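Local coordinates for protein FMN Adenylyltransferase (Candida glabrata, PDB 3FWK) that catalyses the transfer of an adenylyl group from ATP to FMN, the step of flavin metabolism that produces FAD, at residues I39-T42 and K43-I47; E49-K53 and W54-N58. All blocks are in the same frame, centred on the assembly; numbering follows the deposited sequence.

Overall arrangement
Followed from the N terminus, the two contacts come in series along one piece of chain, without nesting or crossing. Contact 1 lies within helix 31-50, where 39-42 and 43-47 are successive turns lying between helix 7-23, helix 69-86 and the loop holding Pro-196 and Trp-200. Contact 2 follows at the end of that helix: 49-53 and 54-58 form the turn and loop that lead into strand 61-64 of the Rossmann-like sheet. The centres of contact 1 and contact 2 are about 13 Å apart. Two probable hydrogen bonds, each 2.9 Å, join them: Thr-50 OG1 with Ile-45 O, and Phe-51 N with Leu-46 O. Only contact 2 reaches the bound glucose.

Contact 1. Residues I39-T42 and K43-I47; sequences INTT and KSILI
Lys-43 N and Ile-39 O make the shortest hydrogen bond between residues 39-42 and 43-47, at 2.8 Å and with an N-H...O angle of 168°. It is the first of four consecutive i to i+4 bonds that define this part of helix 31-50 as alpha-helical; Ser-44 N to Asn-40 O, Ile-45 N to Thr-41 O and Leu-46 N to Thr-42 O follow, each at 3.0 Å. A wider pi-type turn appears at 45-47. Along one flank, the side chains of Ile-39 and Lys-43 run side by side in the same direction, and Lys-43 CE lies 4.0 Å from Ile-39 CG2. The extended lysine chain brings NZ to a water that bridges it to Asn-40, with 2.9 Å between Lys-43 NZ and the water oxygen and a weak, 3.5 Å bond from the water to Asn-40 OD1. Lys-43 NZ also forms a salt bridge with Glu-84 of helix 69-86, which joins the two helices, and the lysine side chain touches Leu-22 and Cys-81 as well. The buried Thr-42 OG1 lies between the carbonyls of Ala-38, one turn back, and Pro-196, which would have to share its one hydrogen, and it accepts from Trp-200 NE1; the latter two partners tie the helix to the loop. On the Thr-41 flank, Ile-45 CG1 stands beside its own backbone N (chi1 -71°) and leads the chain back over the preceding turn. Its terminal CD1 thereby comes 3.6 Å from Thr-41 O and 4.0 Å from Thr-41 CG2.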
# COMPACT_ATOMS: atom_id res chain seq x y z
N ILE A 39 2.50 13.34 -4.47
CA ILE A 39 1.01 13.32 -4.47
C ILE A 39 0.45 14.05 -5.66
O ILE A 39 -0.47 13.57 -6.35
CB ILE A 39 0.45 13.90 -3.15
CG1 ILE A 39 0.80 12.99 -1.98
CG2 ILE A 39 -1.04 14.18 -3.27
CD1 ILE A 39 0.62 13.65 -0.59
N ASN A 40 0.99 15.24 -5.95
CA ASN A 40 0.50 15.99 -7.09
C ASN A 40 0.69 15.25 -8.41
O ASN A 40 -0.19 15.28 -9.26
CB ASN A 40 1.15 17.38 -7.11
CG ASN A 40 0.62 18.27 -6.01
OD1 ASN A 40 -0.52 18.12 -5.59
ND2 ASN A 40 1.46 19.18 -5.53
N THR A 41 1.83 14.58 -8.57
CA THR A 41 2.02 13.79 -9.78
C THR A 41 1.02 12.63 -9.86
O THR A 41 0.41 12.40 -10.92
CB THR A 41 3.44 13.25 -9.86
OG1 THR A 41 4.31 14.37 -9.97
CG2 THR A 41 3.67 12.35 -11.08
N THR A 42 0.82 11.92 -8.74
CA THR A 42 -0.17 10.82 -8.73
C THR A 42 -1.57 11.33 -9.08
O THR A 42 -2.30 10.70 -9.84
CB THR A 42 -0.12 10.12 -7.38
OG1 THR A 42 1.15 9.50 -7.21
CG2 THR A 42 -1.26 9.10 -7.23
N LYS A 43 -1.96 12.45 -8.46
CA LYS A 43 -3.29 13.03 -8.74
C LYS A 43 -3.45 13.36 -10.20
O LYS A 43 -4.50 13.11 -10.78
CB LYS A 43 -3.50 14.31 -7.93
CG LYS A 43 -3.79 14.14 -6.46
CD LYS A 43 -4.17 15.55 -5.90
CE LYS A 43 -4.64 15.56 -4.49
NZ LYS A 43 -5.51 16.79 -4.30
N SER A 44 -2.42 13.93 -10.82
CA SER A 44 -2.54 14.25 -12.23
C SER A 44 -2.69 13.00 -13.10
O SER A 44 -3.48 12.97 -14.03
CB SER A 44 -1.34 15.07 -12.67
OG SER A 44 -1.49 15.44 -14.01
N ILE A 45 -1.92 11.95 -12.79
CA ILE A 45 -2.04 10.71 -13.54
C ILE A 45 -3.49 10.21 -13.45
O ILE A 45 -4.07 9.81 -14.46
CB ILE A 45 -1.03 9.66 -13.01
CG1 ILE A 45 0.41 10.09 -13.39
CG2 ILE A 45 -1.35 8.28 -13.55
CD1 ILE A 45 1.48 9.36 -12.59
N LEU A 46 -4.08 10.19 -12.24
CA LEU A 46 -5.42 9.65 -12.11
C LEU A 46 -6.48 10.57 -12.69
O LEU A 46 -7.33 10.16 -13.50
CB LEU A 46 -5.70 9.31 -10.65
CG LEU A 46 -4.93 8.09 -10.14
CD1 LEU A 46 -5.08 7.94 -8.64
CD2 LEU A 46 -5.33 6.82 -10.87
N ILE A 47 -6.48 11.84 -12.26
CA ILE A 47 -7.56 12.75 -12.64
C ILE A 47 -7.46 13.17 -14.10
O ILE A 47 -8.48 13.28 -14.79
CB ILE A 47 -7.54 13.98 -11.71
CG1 ILE A 47 -7.87 13.53 -10.28
CG2 ILE A 47 -8.49 15.08 -12.21
CD1 ILE A 47 -7.68 14.57 -9.19
O HOH W 1 -3.87 18.97 -5.30

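Contact 2. Residues E49-K53 and W54-N58; sequences ETFPK and WSPLN. With BGC (beta-D-glucopyranose), chain C.
Backbone polarity centres on Thr-50 O, which accepts from Trp-54 N at 3.0 Å and also from Lys-53 N. These bonds close an alpha-turn over residues 50-54, continuing the curl of helix 31-50 without its regular bonds. Further on, Ser-55 OG accepts from Leu-57 N at 3.0 Å, an ST turn.

Aromatic packing comes next. Lys-53 CB lies over a face of the Trp-54 indole, 3.8 Å from the centroid of its six-membered ring and 18° off the normal, a CH-pi contact. Lys-53 CG stands beside its own backbone N (chi1 -64°) and the chain stays extended through CD, which lays CD over the same face, 3.8 Å from Trp-54 CZ3. A second CH-pi contact sets Pro-56 CG over one face of the Phe-51 ring, 4.2 Å from the centroid and 24° off the normal; Tyr-85 meets Phe-51 edge-to-face, and Tyr-78 packs on both Phe-51 and Pro-56.

At the sugar, glucose O1 donates to Lys-53 O over 2.7 Å, while glucose C6 comes obliquely to within 3.5 Å of Trp-54 CZ2, without a stack. Lys-162 and Tyr-192 complete this pocket. The whole segment is a helix-to-strand connection, leading from helix 31-50 into strand 61-64 of the Rossmann-like fold.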
# COMPACT_ATOMS: atom_id res chain seq x y z
N GLU A 49 -5.13 11.75 -16.61
CA GLU A 49 -4.77 10.74 -17.61
C GLU A 49 -5.60 9.48 -17.54
O GLU A 49 -5.63 8.71 -18.50
CB GLU A 49 -3.29 10.37 -17.50
CG GLU A 49 -2.30 11.50 -17.66
CD GLU A 49 -0.87 10.97 -17.66
OE1 GLU A 49 -0.54 10.09 -18.51
OE2 GLU A 49 -0.09 11.38 -16.79
N THR A 50 -6.25 9.20 -16.42
CA THR A 50 -6.85 7.88 -16.23
C THR A 50 -8.37 7.96 -16.31
O THR A 50 -8.96 7.38 -17.22
CB THR A 50 -6.41 7.25 -14.90
OG1 THR A 50 -4.98 7.13 -14.90
CG2 THR A 50 -7.05 5.86 -14.70
N PHE A 51 -9.00 8.69 -15.39
CA PHE A 51 -10.46 8.68 -15.31
C PHE A 51 -11.16 9.20 -16.58
O PHE A 51 -12.24 8.72 -16.88
CB PHE A 51 -10.93 9.43 -14.06
CG PHE A 51 -10.48 8.80 -12.74
CD1 PHE A 51 -10.17 7.43 -12.64
CD2 PHE A 51 -10.43 9.58 -11.61
CE1 PHE A 51 -9.77 6.88 -11.41
CE2 PHE A 51 -10.05 9.03 -10.40
CZ PHE A 51 -9.74 7.69 -10.29
N PRO A 52 -10.57 10.16 -17.32
CA PRO A 52 -11.25 10.54 -18.57
C PRO A 52 -11.30 9.44 -19.62
O PRO A 52 -12.12 9.51 -20.54
CB PRO A 52 -10.40 11.72 -19.08
CG PRO A 52 -9.79 12.30 -17.80
CD PRO A 52 -9.44 11.06 -17.01
N LYS A 53 -10.42 8.44 -19.50
CA LYS A 53 -10.31 7.36 -20.46
C LYS A 53 -11.03 6.09 -20.03
O LYS A 53 -11.61 5.40 -20.86
CB LYS A 53 -8.85 7.03 -20.74
CG LYS A 53 -8.04 8.15 -21.40
CD LYS A 53 -6.59 7.74 -21.59
CE LYS A 53 -5.78 8.89 -22.17
NZ LYS A 53 -6.51 9.52 -23.32
N TRP A 54 -10.93 5.73 -18.74
CA TRP A 54 -11.53 4.51 -18.22
C TRP A 54 -12.33 4.85 -17.01
O TRP A 54 -11.87 5.57 -16.12
CB TRP A 54 -10.46 3.47 -17.83
CG TRP A 54 -9.54 3.10 -18.96
CD1 TRP A 54 -9.79 2.21 -19.97
CD2 TRP A 54 -8.22 3.63 -19.21
NE1 TRP A 54 -8.73 2.17 -20.83
CE2 TRP A 54 -7.74 3.00 -20.39
CE3 TRP A 54 -7.40 4.55 -18.55
CZ2 TRP A 54 -6.48 3.28 -20.93
CZ3 TRP A 54 -6.15 4.86 -19.10
CH2 TRP A 54 -5.70 4.22 -20.29
N SER A 55 -13.55 4.32 -17.00
CA SER A 55 -14.49 4.56 -15.90
C SER A 55 -14.17 3.78 -14.61
O SER A 55 -14.05 2.54 -14.62
CB SER A 55 -15.91 4.21 -16.34
OG SER A 55 -16.75 4.26 -15.19
N PRO A 56 -14.00 4.49 -13.51
CA PRO A 56 -13.83 3.78 -12.25
C PRO A 56 -15.14 3.34 -11.63
O PRO A 56 -15.12 2.72 -10.56
CB PRO A 56 -13.15 4.82 -11.37
CG PRO A 56 -13.65 6.11 -11.85
CD PRO A 56 -13.79 5.93 -13.35
N LEU A 57 -16.28 3.66 -12.26
CA LEU A 57 -17.57 3.35 -11.64
C LEU A 57 -18.26 2.10 -12.16
O LEU A 57 -19.07 1.50 -11.43
CB LEU A 57 -18.53 4.53 -11.83
CG LEU A 57 -18.01 5.90 -11.39
CD1 LEU A 57 -19.02 6.99 -11.69
CD2 LEU A 57 -17.58 5.92 -9.91
N ASN A 58 -17.97 1.72 -13.40
CA ASN A 58 -18.78 0.73 -14.11
C ASN A 58 -18.08 -0.61 -14.28
O ASN A 58 -18.60 -1.54 -14.93
CB ASN A 58 -19.26 1.30 -15.45
CG ASN A 58 -18.14 1.44 -16.46
OD1 ASN A 58 -16.97 1.13 -16.18
ND2 ASN A 58 -18.49 1.92 -17.65
C2 BGC C . -11.16 4.11 -25.15
C3 BGC C . -10.35 2.86 -25.45
C4 BGC C . -8.86 3.18 -25.43
C5 BGC C . -8.46 3.92 -24.15
C6 BGC C . -7.02 4.43 -24.24
C1 BGC C . -10.70 4.67 -23.82
O1 BGC C . -11.44 5.85 -23.54
O2 BGC C . -12.57 3.84 -25.05
O3 BGC C . -10.71 2.39 -26.77
O4 BGC C . -8.11 1.97 -25.47
O5 BGC C . -9.32 5.05 -23.94
O6 BGC C . -6.92 5.41 -25.28